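Local coordinates for protein possible metal-dependent hydrolase (PDB 3RPC) that binds two zinc ions in a metallo-beta-lactamase fold and is probably a metal-dependent hydrolase whose substrate is not known, at residues Phe182-Ile187 / Val215-Ala220; Leu17-Thr22 / Val153-Ala158; Thr8-Ala13 / Leu54-Asp59. All blocks are in the same frame, centred on the assembly; numbering follows the deposited sequence. Where two conformers were deposited one is given.

In the fold
The three contacts hold different parts of a metallo-beta-lactamase fold, and contact 2 alone of them spans its two sheets: strand 14-19 of one meets strand 152-156 of the other through Leu-17, Ile-19 and Phe-155, and a lysine closes its outer end. Contact 1 lies within one beta-alpha-beta unit, where strand 186-190 begins and the chain leaves helix 207-216; apolar packing there gives way to a salt bridge at the surface, and its Phe-182 packs on Ile-154 and Glu-156 of contact 2. Contact 3 joins strand 6-11, neighbour of strand 14-19, to the 54-57 loop by apolar packing and a buried guanidinium, with the Arg-11 side chain about 12 Å from a bound zinc ion.

Contact 1 of 3, residues Phe182-Ile187 / Val215-Ala220; sequences FDPNVI and VRKPEA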
loop_
_atom_site.group_PDB
_atom_site.type_symbol
_atom_site.label_atom_id
_atom_site.label_comp_id
_atom_site.label_asym_id
_atom_site.label_seq_id
_atom_site.Cartn_x
_atom_site.Cartn_y
_atom_site.Cartn_z
ATOM N N PHE A 182 -10.074 -10.856 -4.156
ATOM C CA PHE A 182 -11.409 -10.494 -4.634
ATOM C C PHE A 182 -11.791 -11.115 -5.977
ATOM O O PHE A 182 -12.939 -10.993 -6.417
ATOM C CB PHE A 182 -11.554 -8.967 -4.661
ATOM C CG PHE A 182 -11.204 -8.323 -3.355
ATOM C CD1 PHE A 182 -11.954 -8.588 -2.225
ATOM C CD2 PHE A 182 -10.108 -7.476 -3.248
ATOM C CE1 PHE A 182 -11.623 -8.019 -1.008
ATOM C CE2 PHE A 182 -9.777 -6.899 -2.039
ATOM C CZ PHE A 182 -10.535 -7.172 -0.917
ATOM N N ASP A 183 -10.833 -11.784 -6.614
ATOM C CA ASP A 183 -11.064 -12.501 -7.869
ATOM C C ASP A 183 -11.994 -11.747 -8.811
ATOM O O ASP A 183 -13.081 -12.234 -9.143
ATOM C CB ASP A 183 -11.640 -13.894 -7.598
ATOM C CG ASP A 183 -11.665 -14.766 -8.840
ATOM O OD1 ASP A 183 -10.755 -14.630 -9.686
ATOM O OD2 ASP A 183 -12.594 -15.591 -8.971
ATOM N N PRO A 184 -11.568 -10.557 -9.252
ATOM C CA PRO A 184 -12.418 -9.760 -10.144
ATOM C C PRO A 184 -12.714 -10.440 -11.479
ATOM O O PRO A 184 -11.847 -11.115 -12.057
ATOM C CB PRO A 184 -11.609 -8.475 -10.360
ATOM C CG PRO A 184 -10.182 -8.861 -10.054
ATOM C CD PRO A 184 -10.273 -9.908 -8.976
ATOM N N ASN A 185 -13.941 -10.241 -11.951
ATOM C CA ASN A 185 -14.401 -10.776 -13.227
ATOM C C ASN A 185 -14.190 -9.790 -14.368
ATOM O O ASN A 185 -14.170 -10.181 -15.535
ATOM C CB ASN A 185 -15.884 -11.142 -13.124
ATOM C CG ASN A 185 -16.185 -11.978 -11.899
ATOM O OD1 ASN A 185 -16.832 -11.512 -10.967
ATOM N ND2 ASN A 185 -15.697 -13.213 -11.884
ATOM N N VAL A 186 -14.051 -8.511 -14.018
ATOM C CA VAL A 186 -13.790 -7.439 -14.982
ATOM C C VAL A 186 -12.647 -6.605 -14.433
ATOM O O VAL A 186 -12.671 -6.231 -13.258
ATOM C CB VAL A 186 -15.030 -6.539 -15.173
ATOM C CG1 VAL A 186 -14.730 -5.383 -16.146
ATOM C CG2 VAL A 186 -16.206 -7.365 -15.666
ATOM N N ILE A 187 -11.642 -6.332 -15.259
ATOM C CA ILE A 187 -10.456 -5.623 -14.792
ATOM C C ILE A 187 -10.159 -4.451 -15.713
ATOM O O ILE A 187 -9.829 -4.647 -16.883
ATOM C CB ILE A 187 -9.246 -6.583 -14.728
ATOM C CG1 ILE A 187 -9.595 -7.784 -13.835
ATOM C CG2 ILE A 187 -7.990 -5.854 -14.236
ATOM C CD1 ILE A 187 -8.524 -8.887 -13.835
ATOM N N VAL A 215 -2.561 -13.924 -17.950
ATOM C CA VAL A 215 -2.046 -15.135 -17.322
ATOM C C VAL A 215 -2.628 -15.290 -15.921
ATOM O O VAL A 215 -3.057 -16.381 -15.528
ATOM C CB VAL A 215 -0.515 -15.119 -17.239
ATOM C CG1 VAL A 215 -0.006 -16.298 -16.411
ATOM C CG2 VAL A 215 0.088 -15.137 -18.640
ATOM N N ARG A 216 -2.663 -14.197 -15.166
ATOM C CA ARG A 216 -3.138 -14.289 -13.784
ATOM C C ARG A 216 -4.630 -14.585 -13.693
ATOM O O ARG A 216 -5.060 -15.366 -12.845
ATOM C CB ARG A 216 -2.802 -13.026 -12.985
ATOM C CG ARG A 216 -2.903 -13.206 -11.472
ATOM C CD ARG A 216 -1.730 -14.010 -10.909
ATOM N NE ARG A 216 -0.497 -13.235 -10.926
ATOM C CZ ARG A 216 0.483 -13.392 -11.810
ATOM N NH1 ARG A 216 1.555 -12.619 -11.752
ATOM N NH2 ARG A 216 0.395 -14.327 -12.753
ATOM N N LYS A 217 -5.409 -13.976 -14.585
ATOM C CA LYS A 217 -6.861 -14.085 -14.554
ATOM C C LYS A 217 -7.399 -14.434 -15.935
ATOM O O LYS A 217 -7.949 -13.578 -16.629
ATOM C CB LYS A 217 -7.476 -12.771 -14.061
ATOM C CG LYS A 217 -7.146 -12.455 -12.606
ATOM C CD LYS A 217 -7.777 -13.491 -11.676
ATOM C CE LYS A 217 -7.553 -13.148 -10.218
ATOM N NZ LYS A 217 -7.944 -14.277 -9.325
ATOM N N PRO A 218 -7.236 -15.704 -16.344
ATOM C CA PRO A 218 -7.592 -16.124 -17.706
ATOM C C PRO A 218 -9.076 -15.994 -18.039
ATOM O O PRO A 218 -9.429 -15.999 -19.217
ATOM C CB PRO A 218 -7.191 -17.606 -17.736
ATOM C CG PRO A 218 -6.244 -17.777 -16.611
ATOM C CD PRO A 218 -6.645 -16.803 -15.560
ATOM N N GLU A 219 -9.937 -15.892 -17.033
ATOM C CA GLU A 219 -11.366 -15.805 -17.304
ATOM C C GLU A 219 -11.925 -14.392 -17.176
ATOM O O GLU A 219 -13.102 -14.166 -17.439
ATOM C CB GLU A 219 -12.146 -16.756 -16.395
ATOM C CG GLU A 219 -11.850 -18.219 -16.685
ATOM C CD GLU A 219 -11.858 -19.076 -15.434
ATOM O OE1 GLU A 219 -10.834 -19.742 -15.168
ATOM O OE2 GLU A 219 -12.884 -19.084 -14.718
ATOM N N ALA A 220 -11.082 -13.446 -16.773
ATOM C CA ALA A 220 -11.540 -12.075 -16.576
ATOM C C ALA A 220 -11.680 -11.347 -17.903
ATOM O O ALA A 220 -10.961 -11.630 -18.867
ATOM C CB ALA A 220 -10.589 -11.315 -15.649
HETATM O O HOH W 1 -14.270 -14.099 -14.270
#
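Lys-217 lays its aliphatic chain across the end of Ile-187 at about a right angle, with CG 4.0 Å from Ile-187 CD1, and carries its amine on to Asp-183. Lys-217 CG lies anti to the carbonyl carbon (chi1 -66°) and the chain bends at chi2, beyond which it runs extended through CD and CE to NZ. Lys-217 NZ donates to Asp-183 OD1 over 2.9 Å, forming a salt bridge. The amine meets the oxygen on its anti side, 31° out of the carboxylate plane, and CE lies beside the same oxygen. NZ has a second, weak hydrogen bond to the carbonyl of Leu-179, so the lysine reaches from the 217-220 turn to the C-terminal end of helix 173-182 and to the residue after it. Asp-183 leaves helical geometry there with a positive phi.

Next to Ile-187, Ala-220 turns its methyl toward the other segment. Its CB sits 3.7 Å from Ile-187 CD1 and 3.8 Å from Pro-184 O, while Ala-220 CA makes a CA-H...O contact of 3.4 Å with Asn-185 O. A type I turn from Lys-217 to Ala-220, closed by Ala-220 N to Lys-217 O, brings the chain from helix 207-216 into strand 221-225, which pairs with 186-190 in parallel. At the exposed side, a water accepts from Asn-185 ND2 and gives a weak bond to Glu-219 O; the amide's OD1 is taken by the backbone N of Thr-162. The chemistry thus grades from methyl packing at buried Ile-187 and Ala-220 to an ion pair at exposed Asp-183, where solvent would be expected to temper the attraction between the charges.

Contact 2 of 3, residues Leu17-Thr22 / Val153-Ala158; sequences LTIKNT and VIFEAA
The two sheets of the sandwich face each other here, strand 14-19 from one and strand 152-156 from the other; residues 17-20 and 155-158 run 16° apart in direction. Leu-17 and Phe-155 reach toward each other tip to tip. Leu-17 CD2 stands over the centre of the ring, 3.7 Å from its centroid and 9° off the normal, a CH-pi contact; the opposite face takes Val-153 CG1, set toward the rim. Ile-19 crosses Phe-155 obliquely and puts CD1 3.7 Å from Phe-155 CB, while its other branch, CG2, meets Ala-157 CB at 4.0 Å. Phe-24, on the neighbouring strand 22-26, also meets the Phe-155 ring.

Toward the surface the chemistry changes. Lys-20, in the type II' turn from Ile-19 to Thr-22, bends at chi2 and chi4 and passes Ala-157 to donate from NZ to Ala-158 O over 2.9 Å. The C=O...N angle of 161° brings the amine in nearly along the C=O axis. The same amine forms a salt bridge with Glu-160, so two oxygens of the 157-162 loop share it. Apolar side chains packed between two mixed sheets are characteristic of the alpha-beta/beta-alpha sandwich of the metallo-beta-lactamase superfamily.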
loop_
_atom_site.group_PDB
_atom_site.type_symbol
_atom_site.label_atom_id
_atom_site.label_comp_id
_atom_site.label_asym_id
_atom_site.label_seq_id
_atom_site.Cartn_x
_atom_site.Cartn_y
_atom_site.Cartn_z
ATOM N N LEU A 17 -19.368 3.608 -14.994
ATOM C CA LEU A 17 -19.585 2.219 -14.635
ATOM C C LEU A 17 -20.969 2.086 -14.041
ATOM O O LEU A 17 -21.265 2.672 -13.000
ATOM C CB LEU A 17 -18.538 1.763 -13.614
ATOM C CG LEU A 17 -18.689 0.342 -13.063
ATOM C CD1 LEU A 17 -18.515 -0.679 -14.186
ATOM C CD2 LEU A 17 -17.683 0.075 -11.942
ATOM N N THR A 18 -21.825 1.323 -14.706
ATOM C CA THR A 18 -23.182 1.131 -14.200
ATOM C C THR A 18 -23.289 -0.263 -13.639
ATOM O O THR A 18 -22.968 -1.238 -14.314
ATOM C CB THR A 18 -24.248 1.295 -15.295
ATOM O OG1 THR A 18 -24.177 2.614 -15.854
ATOM C CG2 THR A 18 -25.642 1.070 -14.707
ATOM N N ILE A 19 -23.728 -0.352 -12.391
ATOM C CA ILE A 19 -23.936 -1.633 -11.740
ATOM C C ILE A 19 -25.302 -1.509 -11.107
ATOM O O ILE A 19 -25.528 -0.622 -10.285
ATOM C CB ILE A 19 -22.893 -1.902 -10.651
ATOM C CG1 ILE A 19 -21.487 -1.931 -11.243
ATOM C CG2 ILE A 19 -23.181 -3.221 -9.944
ATOM C CD1 ILE A 19 -20.397 -2.061 -10.178
ATOM N N LYS A 20 -26.222 -2.377 -11.515
ATOM C CA LYS A 20 -27.610 -2.259 -11.085
ATOM C C LYS A 20 -28.169 -0.896 -11.500
ATOM O O LYS A 20 -28.080 -0.529 -12.673
ATOM C CB LYS A 20 -27.726 -2.510 -9.581
ATOM C CG LYS A 20 -27.769 -4.005 -9.227
ATOM C CD LYS A 20 -27.115 -4.311 -7.891
ATOM C CE LYS A 20 -27.456 -5.719 -7.398
ATOM N NZ LYS A 20 -27.663 -6.713 -8.492
ATOM N N ASN A 21 -28.736 -0.142 -10.566
ATOM C CA ASN A 21 -29.275 1.179 -10.882
ATOM C C ASN A 21 -28.327 2.314 -10.510
ATOM O O ASN A 21 -28.728 3.474 -10.456
ATOM C CB ASN A 21 -30.626 1.403 -10.195
ATOM C CG ASN A 21 -31.674 0.397 -10.620
ATOM O OD1 ASN A 21 -32.377 -0.169 -9.782
ATOM N ND2 ASN A 21 -31.785 0.168 -11.923
ATOM N N THR A 22 -27.066 1.980 -10.251
ATOM C CA THR A 22 -26.101 2.991 -9.849
ATOM C C THR A 22 -25.058 3.206 -10.932
ATOM O O THR A 22 -24.428 2.251 -11.386
ATOM C CB THR A 22 -25.393 2.594 -8.541
ATOM O OG1 THR A 22 -26.346 2.604 -7.471
ATOM C CG2 THR A 22 -24.264 3.564 -8.222
ATOM N N VAL A 153 -10.034 0.566 -7.031
ATOM C CA VAL A 153 -11.291 0.265 -6.358
ATOM C C VAL A 153 -11.833 -1.068 -6.858
ATOM O O VAL A 153 -11.868 -1.328 -8.063
ATOM C CB VAL A 153 -12.349 1.364 -6.616
ATOM C CG1 VAL A 153 -13.621 1.066 -5.825
ATOM C CG2 VAL A 153 -11.788 2.731 -6.254
ATOM N N ILE A 154 -12.229 -1.918 -5.916
ATOM C CA ILE A 154 -12.979 -3.132 -6.212
ATOM C C ILE A 154 -14.467 -2.836 -5.991
ATOM O O ILE A 154 -14.847 -2.319 -4.939
ATOM C CB ILE A 154 -12.519 -4.292 -5.291
ATOM C CG1 ILE A 154 -11.192 -4.879 -5.796
ATOM C CG2 ILE A 154 -13.587 -5.373 -5.198
ATOM C CD1 ILE A 154 -11.336 -5.767 -7.021
ATOM N N PHE A 155 -15.292 -3.097 -7.003
ATOM C CA PHE A 155 -16.747 -2.942 -6.868
ATOM C C PHE A 155 -17.385 -4.334 -6.811
ATOM O O PHE A 155 -17.186 -5.149 -7.714
ATOM C CB PHE A 155 -17.362 -2.187 -8.060
ATOM C CG PHE A 155 -16.810 -0.802 -8.286
ATOM C CD1 PHE A 155 -17.539 0.319 -7.907
ATOM C CD2 PHE A 155 -15.589 -0.617 -8.911
ATOM C CE1 PHE A 155 -17.052 1.596 -8.141
ATOM C CE2 PHE A 155 -15.093 0.662 -9.149
ATOM C CZ PHE A 155 -15.822 1.770 -8.756
ATOM N N GLU A 156 -18.143 -4.605 -5.752
ATOM C CA GLU A 156 -18.851 -5.871 -5.601
ATOM C C GLU A 156 -20.337 -5.617 -5.406
ATOM O O GLU A 156 -20.720 -4.642 -4.766
ATOM C CB GLU A 156 -18.326 -6.639 -4.393
ATOM C CG GLU A 156 -16.888 -7.075 -4.523
ATOM C CD GLU A 156 -16.360 -7.711 -3.253
ATOM O OE1 GLU A 156 -16.907 -7.418 -2.168
ATOM O OE2 GLU A 156 -15.409 -8.509 -3.337
ATOM N N ALA A 157 -21.169 -6.497 -5.951
ATOM C CA ALA A 157 -22.614 -6.421 -5.726
ATOM C C ALA A 157 -23.240 -7.774 -6.035
ATOM O O ALA A 157 -22.694 -8.548 -6.822
ATOM C CB ALA A 157 -23.241 -5.323 -6.586
ATOM N N ALA A 158 -24.384 -8.058 -5.421
ATOM C CA ALA A 158 -25.025 -9.361 -5.568
ATOM C C ALA A 158 -25.336 -9.698 -7.019
ATOM O O ALA A 158 -25.991 -8.920 -7.717
ATOM C CB ALA A 158 -26.299 -9.418 -4.733
#

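Contact 3 of 3, residues Thr8-Ala13 / Leu54-Asp59; sequences THIRNA and LPLSMD
Ile-10, Leu-54 and Arg-11 bury the most surface here. Ile-10 spreads both branches over the 54-56 loop: CG2 lies 3.9 Å from Leu-54 CD2 and 4.0 Å from Pro-55 CD, while the Ile-10 side chain crosses Leu-56 at about a right angle, with CD1 3.8 Å from Leu-56 CD2. The Pro-55 ring also rests on the backbone, with CG 3.3 Å from Ile-10 O. Leu-54 turns the same CD2 methyl to Arg-11, where it stands over the centre of one guanidinium face, 3.6 Å from Arg-11 CZ.

The Arg-11 chain bends at chi3 (61°), which sets NE; the guanidinium then presents that face to Leu-54. Its rotation is fixed by carbonyls: NH1 donates to Val-52, NH2 to Phe-29 and Ala-31, which would be expected to offset the buried charge, and the Phe-29 ring adds a cation-pi contact. A classic beta bulge sets Ile-10 and Arg-11 opposite the single residue Thr-14 at the end of strand 6-11. The next residue, Asn-12, bonds to the carbonyl of the zinc ligand Asp-76, placing this bulged strand end beside the dinuclear zinc site of a metallo-beta-lactamase fold.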
loop_
_atom_site.group_PDB
_atom_site.type_symbol
_atom_site.label_atom_id
_atom_site.label_comp_id
_atom_site.label_asym_id
_atom_site.label_seq_id
_atom_site.Cartn_x
_atom_site.Cartn_y
_atom_site.Cartn_z
ATOM N N THR A 8 -19.094 2.274 -19.846
ATOM C CA THR A 8 -18.984 3.154 -20.994
ATOM C C THR A 8 -17.698 3.943 -20.875
ATOM O O THR A 8 -17.531 4.744 -19.950
ATOM C CB THR A 8 -20.165 4.134 -21.073
ATOM O OG1 THR A 8 -21.383 3.401 -21.268
ATOM C CG2 THR A 8 -19.961 5.094 -22.231
ATOM N N HIS A 9 -16.770 3.714 -21.794
ATOM C CA HIS A 9 -15.546 4.479 -21.748
ATOM C C HIS A 9 -15.784 5.897 -22.244
ATOM O O HIS A 9 -16.511 6.088 -23.214
ATOM C CB HIS A 9 -14.424 3.844 -22.558
ATOM C CG HIS A 9 -13.114 4.478 -22.262
ATOM N ND1 HIS A 9 -12.654 4.609 -20.970
ATOM C CD2 HIS A 9 -12.206 5.093 -23.056
ATOM C CE1 HIS A 9 -11.502 5.251 -20.983
ATOM N NE2 HIS A 9 -11.208 5.555 -22.234
ATOM N N ILE A 10 -15.194 6.888 -21.578
ATOM C CA ILE A 10 -15.356 8.283 -22.009
ATOM C C ILE A 10 -14.072 8.798 -22.670
ATOM O O ILE A 10 -14.040 9.023 -23.878
ATOM C CB ILE A 10 -15.826 9.208 -20.862
ATOM C CG1 ILE A 10 -17.158 8.710 -20.288
ATOM C CG2 ILE A 10 -15.973 10.653 -21.356
ATOM C CD1 ILE A 10 -18.291 8.656 -21.292
ATOM N N ARG A 11 -13.003 8.945 -21.893
ATOM C CA ARG A 11 -11.757 9.481 -22.444
ATOM C C ARG A 11 -10.668 9.364 -21.389
ATOM O O ARG A 11 -10.894 9.719 -20.253
ATOM C CB ARG A 11 -11.933 10.950 -22.860
ATOM C CG ARG A 11 -10.713 11.507 -23.623
ATOM C CD ARG A 11 -10.864 13.005 -23.933
ATOM N NE ARG A 11 -10.988 13.791 -22.712
ATOM C CZ ARG A 11 -11.238 15.099 -22.681
ATOM N NH1 ARG A 11 -11.375 15.784 -23.811
ATOM N NH2 ARG A 11 -11.347 15.727 -21.513
ATOM N N ASN A 12 -9.492 8.885 -21.795
ATOM C CA ASN A 12 -8.378 8.621 -20.868
ATOM C C ASN A 12 -8.784 7.595 -19.799
ATOM O O ASN A 12 -9.066 6.447 -20.137
ATOM C CB ASN A 12 -7.838 9.911 -20.239
ATOM C CG ASN A 12 -6.426 9.745 -19.680
ATOM O OD1 ASN A 12 -5.559 9.134 -20.321
ATOM N ND2 ASN A 12 -6.185 10.291 -18.499
ATOM N N ALA A 13 -8.845 8.007 -18.534
ATOM C CA ALA A 13 -9.309 7.117 -17.466
ATOM C C ALA A 13 -10.748 7.424 -17.045
ATOM O O ALA A 13 -11.265 6.831 -16.103
ATOM C CB ALA A 13 -8.382 7.201 -16.244
ATOM N N LEU A 54 -14.164 15.365 -25.887
ATOM C CA LEU A 54 -15.022 14.320 -25.352
ATOM C C LEU A 54 -15.873 13.728 -26.474
ATOM O O LEU A 54 -16.203 14.418 -27.446
ATOM C CB LEU A 54 -15.934 14.889 -24.265
ATOM C CG LEU A 54 -15.286 15.383 -22.969
ATOM C CD1 LEU A 54 -16.311 16.144 -22.119
ATOM C CD2 LEU A 54 -14.666 14.227 -22.167
ATOM N N PRO A 55 -16.248 12.449 -26.338
ATOM C CA PRO A 55 -17.032 11.767 -27.380
ATOM C C PRO A 55 -18.538 12.002 -27.267
ATOM O O PRO A 55 -19.292 11.512 -28.116
ATOM C CB PRO A 55 -16.730 10.292 -27.112
ATOM C CG PRO A 55 -16.543 10.245 -25.623
ATOM C CD PRO A 55 -15.793 11.514 -25.289
ATOM N N LEU A 56 -18.968 12.727 -26.241
ATOM C CA LEU A 56 -20.386 13.025 -26.074
ATOM C C LEU A 56 -20.563 14.385 -25.427
ATOM O O LEU A 56 -19.624 14.943 -24.864
ATOM C CB LEU A 56 -21.069 11.931 -25.250
ATOM C CG LEU A 56 -20.791 11.833 -23.749
ATOM C CD1 LEU A 56 -21.599 10.693 -23.151
ATOM C CD2 LEU A 56 -19.301 11.649 -23.442
ATOM N N SER A 57 -21.771 14.932 -25.535
ATOM C CA SER A 57 -22.084 16.218 -24.921
ATOM C C SER A 57 -22.053 16.108 -23.405
ATOM O O SER A 57 -22.253 15.030 -22.835
ATOM C CB SER A 57 -23.471 16.694 -25.363
ATOM O OG SER A 57 -24.466 15.890 -24.757
HETATM N N MSE A 58 -21.807 17.232 -22.751
HETATM C CA MSE A 58 -21.760 17.256 -21.295
HETATM C C MSE A 58 -23.089 16.785 -20.703
HETATM O O MSE A 58 -23.124 16.102 -19.677
HETATM C CB MSE A 58 -21.405 18.656 -20.793
HETATM C CG MSE A 58 -21.194 18.736 -19.298
HETATM SE SE MSE A 58 -19.674 17.690 -18.658
HETATM C CE MSE A 58 -18.256 18.584 -19.619
ATOM N N ASP A 59 -24.187 17.138 -21.354
ATOM C CA ASP A 59 -25.487 16.695 -20.878
ATOM C C ASP A 59 -25.594 15.176 -20.862
ATOM O O ASP A 59 -26.058 14.592 -19.880
ATOM C CB ASP A 59 -26.611 17.274 -21.731
ATOM C CG ASP A 59 -27.967 16.737 -21.329
ATOM O OD1 ASP A 59 -28.455 17.124 -20.246
ATOM O OD2 ASP A 59 -28.539 15.925 -22.090
#